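Local coordinates for Lin1944 protein (Listeria innocua, PDB 3D7L), which is of unknown function but belongs to the short-chain dehydrogenase/reductase family and is therefore probably an oxidoreductase, at residues V155-W164 with F171-V182; A69-L77 with M117-A128. All coordinates share one frame; numbering follows the deposited sequence.

Both contacts lie away from the middle of the Rossmann-type domain, in loops that leave the C-terminal ends of its parallel strands, and each is partly buried. Interaction 1 folds the chain after strand 151-157 against the approach to helix 179-191; interaction 2 sets the loop before helix 79-100 against the start of helix 126-142. The first is tied by two backbone hydrogen bonds, a carboxylate at a helix start and packing of prolines, valines and aromatic rings. The second rests on the side chain of Q124, which lies over the F71 ring and bonds the F71 carbonyl, and it borders the second subunit. Their centres are about 17 Å apart, yet they touch where I122 packs against F171 and F174.

Interaction 1: V155-W164 with F171-V182; sequences VSPNVLEESW and FEGFLPVPAAKV
L160 and V177 form a single beta bridge between 155-164 and 171-182: V177 N donates to V159 O (2.9 Å) and E161 N to V177 O (2.8 Å). L160 CA adds a CA-H...O contact to V177 O at 3.3 Å.

From CB, the side chain of E162 runs to CG, which passes over A179 CB at 3.8 Å, and a bend at chi2 (-74°) turns the carboxylate back across the start of the helix. CD comes to 3.5 Å from A179 N and 3.6 Å from A179 CB. Beyond it OE2 accepts from A179 N (2.7 Å), which comes from above the carboxylate plane, and also lies near A179 CB; OE1 reaches A180 N through a water. A negative charge placed on these first-turn N-H groups should be favoured by the helix dipole.

W164 gives one face of its indole to P176, whose CG stands 3.7 Å from W164 CD2, towards the ring rim. At the indole edge W164 CH2 meets F171 O. V159 CB lies over the centre of the F171 ring in a CH-pi contact, and the CB of N158 rests on V177 CG2.

V182 CG1 packs on V155 CG1 and P157 CB, while its CG2 meets L160 CD2. Here helix 179-191 closes over strand 151-157: L15 of helix 14-23 and V201 of strand 198-201 touch V182, A18 touches A179, and T14 meets L160 and E162.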
loop_
_atom_site.group_PDB
_atom_site.type_symbol
_atom_site.label_atom_id
_atom_site.label_comp_id
_atom_site.label_asym_id
_atom_site.label_seq_id
_atom_site.Cartn_x
_atom_site.Cartn_y
_atom_site.Cartn_z
ATOM N N VAL D 155 -10.731 -6.374 6.556
ATOM C CA VAL D 155 -11.289 -5.887 7.810
ATOM C C VAL D 155 -10.274 -4.908 8.408
ATOM O O VAL D 155 -9.082 -5.223 8.498
ATOM C CB VAL D 155 -11.655 -7.035 8.760
ATOM C CG1 VAL D 155 -12.099 -6.490 10.154
ATOM C CG2 VAL D 155 -12.758 -7.915 8.127
ATOM N N SER D 156 -10.743 -3.715 8.754
ATOM C CA SER D 156 -9.864 -2.650 9.279
ATOM C C SER D 156 -10.278 -2.289 10.703
ATOM O O SER D 156 -11.267 -1.587 10.926
ATOM C CB SER D 156 -9.883 -1.419 8.396
ATOM O OG SER D 156 -8.948 -0.462 8.887
ATOM N N PRO D 157 -9.540 -2.811 11.684
ATOM C CA PRO D 157 -9.921 -2.516 13.054
ATOM C C PRO D 157 -9.282 -1.261 13.619
ATOM O O PRO D 157 -8.181 -0.856 13.212
ATOM C CB PRO D 157 -9.399 -3.739 13.833
ATOM C CG PRO D 157 -8.579 -4.559 12.825
ATOM C CD PRO D 157 -8.397 -3.734 11.619
ATOM N N ASN D 158 -9.987 -0.680 14.582
ATOM C CA ASN D 158 -9.420 0.312 15.487
ATOM C C ASN D 158 -8.569 -0.438 16.502
ATOM O O ASN D 158 -8.551 -1.690 16.526
ATOM C CB ASN D 158 -10.573 1.041 16.188
ATOM C CG ASN D 158 -10.184 2.389 16.742
ATOM O OD1 ASN D 158 -9.002 2.672 16.972
ATOM N ND2 ASN D 158 -11.195 3.257 16.950
ATOM N N VAL D 159 -7.861 0.298 17.350
ATOM C CA VAL D 159 -7.187 -0.322 18.499
ATOM C C VAL D 159 -8.177 -1.175 19.320
ATOM O O VAL D 159 -9.323 -0.760 19.531
ATOM C CB VAL D 159 -6.437 0.743 19.397
ATOM C CG1 VAL D 159 -7.386 1.840 19.877
ATOM C CG2 VAL D 159 -5.760 0.073 20.606
ATOM N N LEU D 160 -7.744 -2.361 19.752
ATOM C CA LEU D 160 -8.597 -3.258 20.566
ATOM C C LEU D 160 -8.624 -2.940 22.066
ATOM O O LEU D 160 -7.585 -2.663 22.674
ATOM C CB LEU D 160 -8.193 -4.722 20.384
ATOM C CG LEU D 160 -8.035 -5.228 18.951
ATOM C CD1 LEU D 160 -7.653 -6.689 18.981
ATOM C CD2 LEU D 160 -9.337 -5.002 18.159
ATOM N N GLU D 161 -9.816 -3.003 22.661
ATOM C CA GLU D 161 -9.958 -2.878 24.106
ATOM C C GLU D 161 -8.990 -3.823 24.840
ATOM O O GLU D 161 -8.357 -3.436 25.830
ATOM C CB GLU D 161 -11.395 -3.201 24.544
ATOM C CG GLU D 161 -12.434 -2.198 24.061
ATOM C CD GLU D 161 -13.821 -2.471 24.603
ATOM O OE1 GLU D 161 -14.097 -3.607 25.039
ATOM O OE2 GLU D 161 -14.646 -1.542 24.586
ATOM N N GLU D 162 -8.874 -5.061 24.357
ATOM C CA GLU D 162 -8.002 -6.036 25.011
ATOM C C GLU D 162 -6.504 -5.771 24.816
ATOM O O GLU D 162 -5.676 -6.454 25.412
ATOM C CB GLU D 162 -8.371 -7.485 24.661
ATOM C CG GLU D 162 -9.146 -7.710 23.365
ATOM C CD GLU D 162 -10.611 -7.299 23.432
ATOM O OE1 GLU D 162 -11.426 -7.918 24.156
ATOM O OE2 GLU D 162 -10.950 -6.345 22.726
ATOM N N SER D 163 -6.174 -4.781 23.990
ATOM C CA SER D 163 -4.797 -4.300 23.830
ATOM C C SER D 163 -4.578 -2.881 24.377
ATOM O O SER D 163 -3.456 -2.397 24.370
ATOM C CB SER D 163 -4.401 -4.330 22.351
ATOM O OG SER D 163 -4.435 -5.644 21.829
ATOM N N TRP D 164 -5.648 -2.241 24.854
ATOM C CA TRP D 164 -5.650 -0.843 25.303
ATOM C C TRP D 164 -4.697 -0.550 26.462
ATOM O O TRP D 164 -4.099 0.530 26.539
ATOM C CB TRP D 164 -7.066 -0.456 25.732
ATOM C CG TRP D 164 -7.278 1.010 26.005
ATOM C CD1 TRP D 164 -7.697 1.568 27.175
ATOM C CD2 TRP D 164 -7.106 2.088 25.081
ATOM N NE1 TRP D 164 -7.800 2.932 27.044
ATOM C CE2 TRP D 164 -7.464 3.275 25.757
ATOM C CE3 TRP D 164 -6.710 2.168 23.735
ATOM C CZ2 TRP D 164 -7.421 4.531 25.138
ATOM C CZ3 TRP D 164 -6.663 3.428 23.120
ATOM C CH2 TRP D 164 -7.010 4.583 23.827
ATOM N N PHE D 171 -2.170 5.869 21.333
ATOM C CA PHE D 171 -3.481 6.112 20.730
ATOM C C PHE D 171 -4.298 7.021 21.653
ATOM O O PHE D 171 -5.491 6.801 21.874
ATOM C CB PHE D 171 -4.218 4.792 20.542
ATOM C CG PHE D 171 -3.739 3.981 19.369
ATOM C CD1 PHE D 171 -2.759 3.032 19.527
ATOM C CD2 PHE D 171 -4.318 4.147 18.113
ATOM C CE1 PHE D 171 -2.329 2.262 18.425
ATOM C CE2 PHE D 171 -3.905 3.406 17.008
ATOM C CZ PHE D 171 -2.909 2.449 17.171
ATOM N N GLU D 172 -3.644 8.024 22.225
ATOM C CA GLU D 172 -4.313 8.862 23.229
ATOM C C GLU D 172 -5.569 9.539 22.642
ATOM O O GLU D 172 -5.538 10.085 21.539
ATOM C CB GLU D 172 -3.342 9.897 23.803
ATOM C CG GLU D 172 -2.267 9.276 24.669
ATOM C CD GLU D 172 -1.170 10.249 25.001
ATOM O OE1 GLU D 172 -0.455 10.687 24.076
ATOM O OE2 GLU D 172 -1.015 10.577 26.192
ATOM N N GLY D 173 -6.681 9.462 23.362
ATOM C CA GLY D 173 -7.923 10.056 22.845
ATOM C C GLY D 173 -8.703 9.180 21.870
ATOM O O GLY D 173 -9.787 9.558 21.422
ATOM N N PHE D 174 -8.163 8.019 21.531
ATOM C CA PHE D 174 -8.894 7.052 20.709
ATOM C C PHE D 174 -9.919 6.359 21.632
ATOM O O PHE D 174 -9.831 6.447 22.877
ATOM C CB PHE D 174 -7.939 6.009 20.075
ATOM C CG PHE D 174 -7.285 6.444 18.757
ATOM C CD1 PHE D 174 -7.567 5.758 17.564
ATOM C CD2 PHE D 174 -6.360 7.510 18.716
ATOM C CE1 PHE D 174 -6.936 6.110 16.347
ATOM C CE2 PHE D 174 -5.711 7.872 17.506
ATOM C CZ PHE D 174 -6.004 7.185 16.317
ATOM N N LEU D 175 -10.908 5.725 21.015
ATOM C CA LEU D 175 -11.895 4.909 21.708
ATOM C C LEU D 175 -11.755 3.503 21.150
ATOM O O LEU D 175 -12.086 3.269 20.011
ATOM C CB LEU D 175 -13.307 5.454 21.473
ATOM C CG LEU D 175 -14.466 4.795 22.233
ATOM C CD1 LEU D 175 -14.131 4.627 23.711
ATOM C CD2 LEU D 175 -15.773 5.611 22.040
ATOM N N PRO D 176 -11.205 2.570 21.941
ATOM C CA PRO D 176 -10.936 1.226 21.424
ATOM C C PRO D 176 -12.200 0.364 21.243
ATOM O O PRO D 176 -13.259 0.660 21.811
ATOM C CB PRO D 176 -10.013 0.623 22.481
ATOM C CG PRO D 176 -10.432 1.312 23.761
ATOM C CD PRO D 176 -10.821 2.722 23.361
ATOM N N VAL D 177 -12.083 -0.676 20.423
ATOM C CA VAL D 177 -13.224 -1.529 20.077
ATOM C C VAL D 177 -13.009 -2.931 20.643
ATOM O O VAL D 177 -11.868 -3.385 20.744
ATOM C CB VAL D 177 -13.465 -1.585 18.529
ATOM C CG1 VAL D 177 -13.921 -0.199 17.983
ATOM C CG2 VAL D 177 -12.228 -2.071 17.797
ATOM N N PRO D 178 -14.103 -3.614 21.030
ATOM C CA PRO D 178 -13.906 -4.993 21.489
ATOM C C PRO D 178 -13.469 -5.866 20.315
ATOM O O PRO D 178 -14.012 -5.740 19.219
ATOM C CB PRO D 178 -15.304 -5.424 21.966
ATOM C CG PRO D 178 -16.109 -4.179 22.054
ATOM C CD PRO D 178 -15.529 -3.230 21.041
ATOM N N ALA D 179 -12.498 -6.736 20.547
ATOM C CA ALA D 179 -12.093 -7.718 19.555
ATOM C C ALA D 179 -13.285 -8.567 19.065
ATOM O O ALA D 179 -13.378 -8.850 17.866
ATOM C CB ALA D 179 -11.009 -8.590 20.116
ATOM N N ALA D 180 -14.195 -8.936 19.969
ATOM C CA ALA D 180 -15.457 -9.590 19.585
ATOM C C ALA D 180 -16.245 -8.856 18.485
ATOM O O ALA D 180 -16.898 -9.498 17.652
ATOM C CB ALA D 180 -16.356 -9.811 20.808
ATOM N N LYS D 181 -16.220 -7.516 18.503
ATOM C CA LYS D 181 -16.950 -6.741 17.497
ATOM C C LYS D 181 -16.238 -6.804 16.151
ATOM O O LYS D 181 -16.871 -6.973 15.112
ATOM C CB LYS D 181 -17.141 -5.299 17.965
ATOM C CG LYS D 181 -17.973 -4.422 17.053
ATOM C CD LYS D 181 -17.958 -3.005 17.551
ATOM C CE LYS D 181 -18.814 -2.104 16.683
ATOM N NZ LYS D 181 -18.847 -0.726 17.228
ATOM N N VAL D 182 -14.919 -6.666 16.157
ATOM C CA VAL D 182 -14.156 -6.808 14.937
ATOM C C VAL D 182 -14.354 -8.212 14.336
ATOM O O VAL D 182 -14.410 -8.356 13.121
ATOM C CB VAL D 182 -12.648 -6.520 15.168
ATOM C CG1 VAL D 182 -11.874 -6.584 13.849
ATOM C CG2 VAL D 182 -12.468 -5.129 15.808
HETATM O O HOH W 1 -11.197 6.156 18.124
HETATM O O HOH W 2 -13.996 1.043 24.374
HETATM O O HOH W 3 -14.148 -8.716 22.729
#

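Interaction 2: A69-L77 with M117-A128; sequences ATFSPLTEL and MMEDPIVQGASA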
loop_
_atom_site.group_PDB
_atom_site.type_symbol
_atom_site.label_atom_id
_atom_site.label_comp_id
_atom_site.label_asym_id
_atom_site.label_seq_id
_atom_site.Cartn_x
_atom_site.Cartn_y
_atom_site.Cartn_z
ATOM N N ALA D 69 4.171 -4.932 11.142
ATOM C CA ALA D 69 4.626 -3.661 10.583
ATOM C C ALA D 69 5.558 -2.967 11.576
ATOM O O ALA D 69 5.239 -2.885 12.773
ATOM C CB ALA D 69 3.428 -2.744 10.293
ATOM N N THR D 70 6.689 -2.465 11.084
ATOM C CA THR D 70 7.573 -1.633 11.899
ATOM C C THR D 70 6.810 -0.439 12.469
ATOM O O THR D 70 6.100 0.261 11.723
ATOM C CB THR D 70 8.788 -1.135 11.083
ATOM O OG1 THR D 70 9.643 -2.249 10.827
ATOM C CG2 THR D 70 9.578 -0.091 11.844
ATOM N N PHE D 71 6.979 -0.226 13.780
ATOM C CA PHE D 71 6.342 0.854 14.540
ATOM C C PHE D 71 7.436 1.795 15.047
ATOM O O PHE D 71 7.783 1.788 16.222
ATOM C CB PHE D 71 5.539 0.242 15.694
ATOM C CG PHE D 71 4.585 1.190 16.386
ATOM C CD1 PHE D 71 4.788 1.528 17.723
ATOM C CD2 PHE D 71 3.448 1.695 15.724
ATOM C CE1 PHE D 71 3.893 2.383 18.405
ATOM C CE2 PHE D 71 2.530 2.553 16.397
ATOM C CZ PHE D 71 2.766 2.902 17.740
ATOM N N SER D 72 7.984 2.587 14.126
ATOM C CA SER D 72 9.109 3.508 14.377
ATOM C C SER D 72 8.698 4.973 14.080
ATOM O O SER D 72 7.908 5.218 13.163
ATOM C CB SER D 72 10.278 3.116 13.455
ATOM O OG SER D 72 11.226 4.173 13.306
ATOM N N PRO D 73 9.238 5.946 14.838
ATOM C CA PRO D 73 9.099 7.344 14.448
ATOM C C PRO D 73 9.578 7.535 13.020
ATOM O O PRO D 73 10.546 6.868 12.604
ATOM C CB PRO D 73 10.060 8.078 15.401
ATOM C CG PRO D 73 10.132 7.214 16.579
ATOM C CD PRO D 73 10.008 5.803 16.091
ATOM N N LEU D 74 8.909 8.431 12.289
ATOM C CA LEU D 74 9.239 8.708 10.888
ATOM C C LEU D 74 10.712 9.013 10.623
ATOM O O LEU D 74 11.308 8.468 9.679
ATOM C CB LEU D 74 8.384 9.846 10.324
ATOM C CG LEU D 74 8.734 10.251 8.879
ATOM C CD1 LEU D 74 8.390 9.101 7.883
ATOM C CD2 LEU D 74 8.047 11.575 8.485
ATOM N N THR D 75 11.317 9.862 11.444
ATOM C CA THR D 75 12.703 10.239 11.191
ATOM C C THR D 75 13.695 9.117 11.545
ATOM O O THR D 75 14.886 9.235 11.271
ATOM C CB THR D 75 13.079 11.561 11.898
ATOM O OG1 THR D 75 12.875 11.414 13.308
ATOM C CG2 THR D 75 12.194 12.731 11.375
ATOM N N GLU D 76 13.199 8.048 12.157
ATOM C CA GLU D 76 14.002 6.860 12.503
ATOM C C GLU D 76 13.681 5.696 11.582
ATOM O O GLU D 76 14.247 4.614 11.719
ATOM C CB GLU D 76 13.689 6.409 13.939
ATOM C CG GLU D 76 14.568 6.986 15.032
ATOM C CD GLU D 76 14.824 8.464 14.873
ATOM O OE1 GLU D 76 15.978 8.810 14.543
ATOM O OE2 GLU D 76 13.882 9.277 15.057
ATOM N N LEU D 77 12.730 5.908 10.679
ATOM C CA LEU D 77 12.250 4.853 9.801
ATOM C C LEU D 77 13.166 4.772 8.570
ATOM O O LEU D 77 13.091 5.600 7.677
ATOM C CB LEU D 77 10.800 5.119 9.390
ATOM C CG LEU D 77 10.078 4.124 8.472
ATOM C CD1 LEU D 77 10.172 2.678 8.981
ATOM C CD2 LEU D 77 8.634 4.570 8.262
HETATM N N MSE D 117 -4.887 2.825 11.272
HETATM C CA MSE D 117 -3.730 3.713 11.142
HETATM C C MSE D 117 -3.564 4.312 9.747
HETATM O O MSE D 117 -2.957 5.370 9.603
HETATM C CB MSE D 117 -2.450 3.023 11.577
HETATM C CG MSE D 117 -2.282 3.084 13.056
HETATM SE SE MSE D 117 -0.586 2.322 13.574
HETATM C CE MSE D 117 -1.185 0.550 14.014
HETATM N N MSE D 118 -4.099 3.642 8.727
HETATM C CA MSE D 118 -4.146 4.221 7.378
HETATM C C MSE D 118 -5.124 5.401 7.213
HETATM O O MSE D 118 -4.997 6.159 6.255
HETATM C CB MSE D 118 -4.478 3.139 6.355
HETATM C CG MSE D 118 -5.912 2.610 6.509
HETATM SE SE MSE D 118 -6.404 1.422 5.048
HETATM C CE MSE D 118 -8.124 0.817 5.700
ATOM N N GLU D 119 -6.108 5.539 8.108
ATOM C CA GLU D 119 -7.182 6.559 7.973
ATOM C C GLU D 119 -7.176 7.628 9.069
ATOM O O GLU D 119 -7.632 8.749 8.852
ATOM C CB GLU D 119 -8.572 5.910 7.995
ATOM C CG GLU D 119 -8.708 4.695 7.084
ATOM C CD GLU D 119 -10.113 4.531 6.460
ATOM O OE1 GLU D 119 -10.601 5.519 5.838
ATOM O OE2 GLU D 119 -10.702 3.414 6.579
ATOM N N ASP D 120 -6.689 7.262 10.251
ATOM C CA ASP D 120 -6.688 8.138 11.433
ATOM C C ASP D 120 -5.286 8.017 12.017
ATOM O O ASP D 120 -5.088 7.293 13.008
ATOM C CB ASP D 120 -7.725 7.598 12.426
ATOM C CG ASP D 120 -8.087 8.584 13.518
ATOM O OD1 ASP D 120 -7.350 9.583 13.762
ATOM O OD2 ASP D 120 -9.132 8.341 14.156
ATOM N N PRO D 121 -4.299 8.671 11.364
ATOM C CA PRO D 121 -2.899 8.305 11.622
ATOM C C PRO D 121 -2.353 8.724 12.979
ATOM O O PRO D 121 -2.826 9.705 13.581
ATOM C CB PRO D 121 -2.134 9.011 10.502
ATOM C CG PRO D 121 -2.994 10.166 10.109
ATOM C CD PRO D 121 -4.419 9.721 10.332
ATOM N N ILE D 122 -1.343 7.984 13.437
ATOM C CA ILE D 122 -0.647 8.301 14.689
ATOM C C ILE D 122 0.875 8.386 14.477
ATOM O O ILE D 122 1.422 7.849 13.493
ATOM C CB ILE D 122 -0.966 7.261 15.793
ATOM C CG1 ILE D 122 -0.539 5.859 15.333
ATOM C CG2 ILE D 122 -2.464 7.362 16.218
ATOM C CD1 ILE D 122 -0.327 4.877 16.452
ATOM N N VAL D 123 1.551 9.030 15.416
ATOM C CA VAL D 123 3.008 9.054 15.408
ATOM C C VAL D 123 3.493 7.604 15.574
ATOM O O VAL D 123 2.928 6.832 16.360
ATOM C CB VAL D 123 3.585 9.995 16.490
ATOM C CG1 VAL D 123 5.108 9.903 16.532
ATOM C CG2 VAL D 123 3.118 11.461 16.263
ATOM N N GLN D 124 4.520 7.260 14.806
ATOM C CA GLN D 124 5.056 5.894 14.656
ATOM C C GLN D 124 4.290 4.969 13.706
ATOM O O GLN D 124 4.725 3.823 13.447
ATOM C CB GLN D 124 5.268 5.216 16.016
ATOM C CG GLN D 124 6.241 5.968 16.879
ATOM C CD GLN D 124 6.690 5.183 18.096
ATOM O OE1 GLN D 124 6.643 5.685 19.219
ATOM N NE2 GLN D 124 7.135 3.955 17.881
ATOM N N GLY D 125 3.175 5.466 13.163
ATOM C CA GLY D 125 2.308 4.635 12.348
ATOM C C GLY D 125 2.522 4.613 10.838
ATOM O O GLY D 125 1.784 3.922 10.160
ATOM N N ALA D 126 3.508 5.337 10.309
ATOM C CA ALA D 126 3.632 5.545 8.851
ATOM C C ALA D 126 3.803 4.251 8.068
ATOM O O ALA D 126 3.225 4.084 6.980
ATOM C CB ALA D 126 4.776 6.504 8.510
ATOM N N SER D 127 4.605 3.343 8.619
ATOM C CA SER D 127 4.892 2.094 7.958
ATOM C C SER D 127 3.680 1.149 8.022
ATOM O O SER D 127 3.352 0.478 7.045
ATOM C CB SER D 127 6.138 1.481 8.584
ATOM O OG SER D 127 6.506 0.296 7.915
ATOM N N ALA D 128 2.992 1.106 9.159
ATOM C CA ALA D 128 1.762 0.298 9.232
ATOM C C ALA D 128 0.642 0.905 8.332
ATOM O O ALA D 128 -0.094 0.186 7.640
ATOM C CB ALA D 128 1.313 0.150 10.686
HETATM O O HOH W 4 4.487 2.134 11.483
HETATM O O HOH W 5 6.104 6.623 11.521
#
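The backbones of 69-77 and 117-128 come closest at P73 and Q124, with CA atoms 4.3 Å apart, where the type II turn I122-G125 leads into helix 126-142. In this Rossmann-type SDR domain the contact joins the loop between strand 59-64 and helix 79-100 to the loop that follows strand 108-113.

Q124 and F71 carry it. Q124 CB stands over the centre of the F71 ring, 3.7 Å from the centroid and 7° off the normal, a CH-pi contact. With CG anti to the Q124 carbonyl carbon (chi1 -60°) and the chain extended beyond, the amide passes beside P73, CG lying 3.9 Å from P73 CD. NE2 then donates to F71 O at 2.8 Å, a bent bond (131°) that arrives above the carbonyl plane although the acceptor lies in the plane of the Q124 amide. The ring edge of F71 faces I122 CD1 and the selenium of M117, and F170 packs edge-to-face with it.

Further along, L77 CD2 rests on A126 CB and S127 CB, and A69 CB meets A128 CB. The hydroxyl of S127 turns to T85 of helix 79-100, that of T70 to K81 O. E145 of the second subunit takes hydrogen bonds from L74 N and Q124 N, so both loops also belong to the subunit interface. A water also bridges the loops, donating to S72 O at 2.8 Å and accepting from A126 N at 3.1 Å.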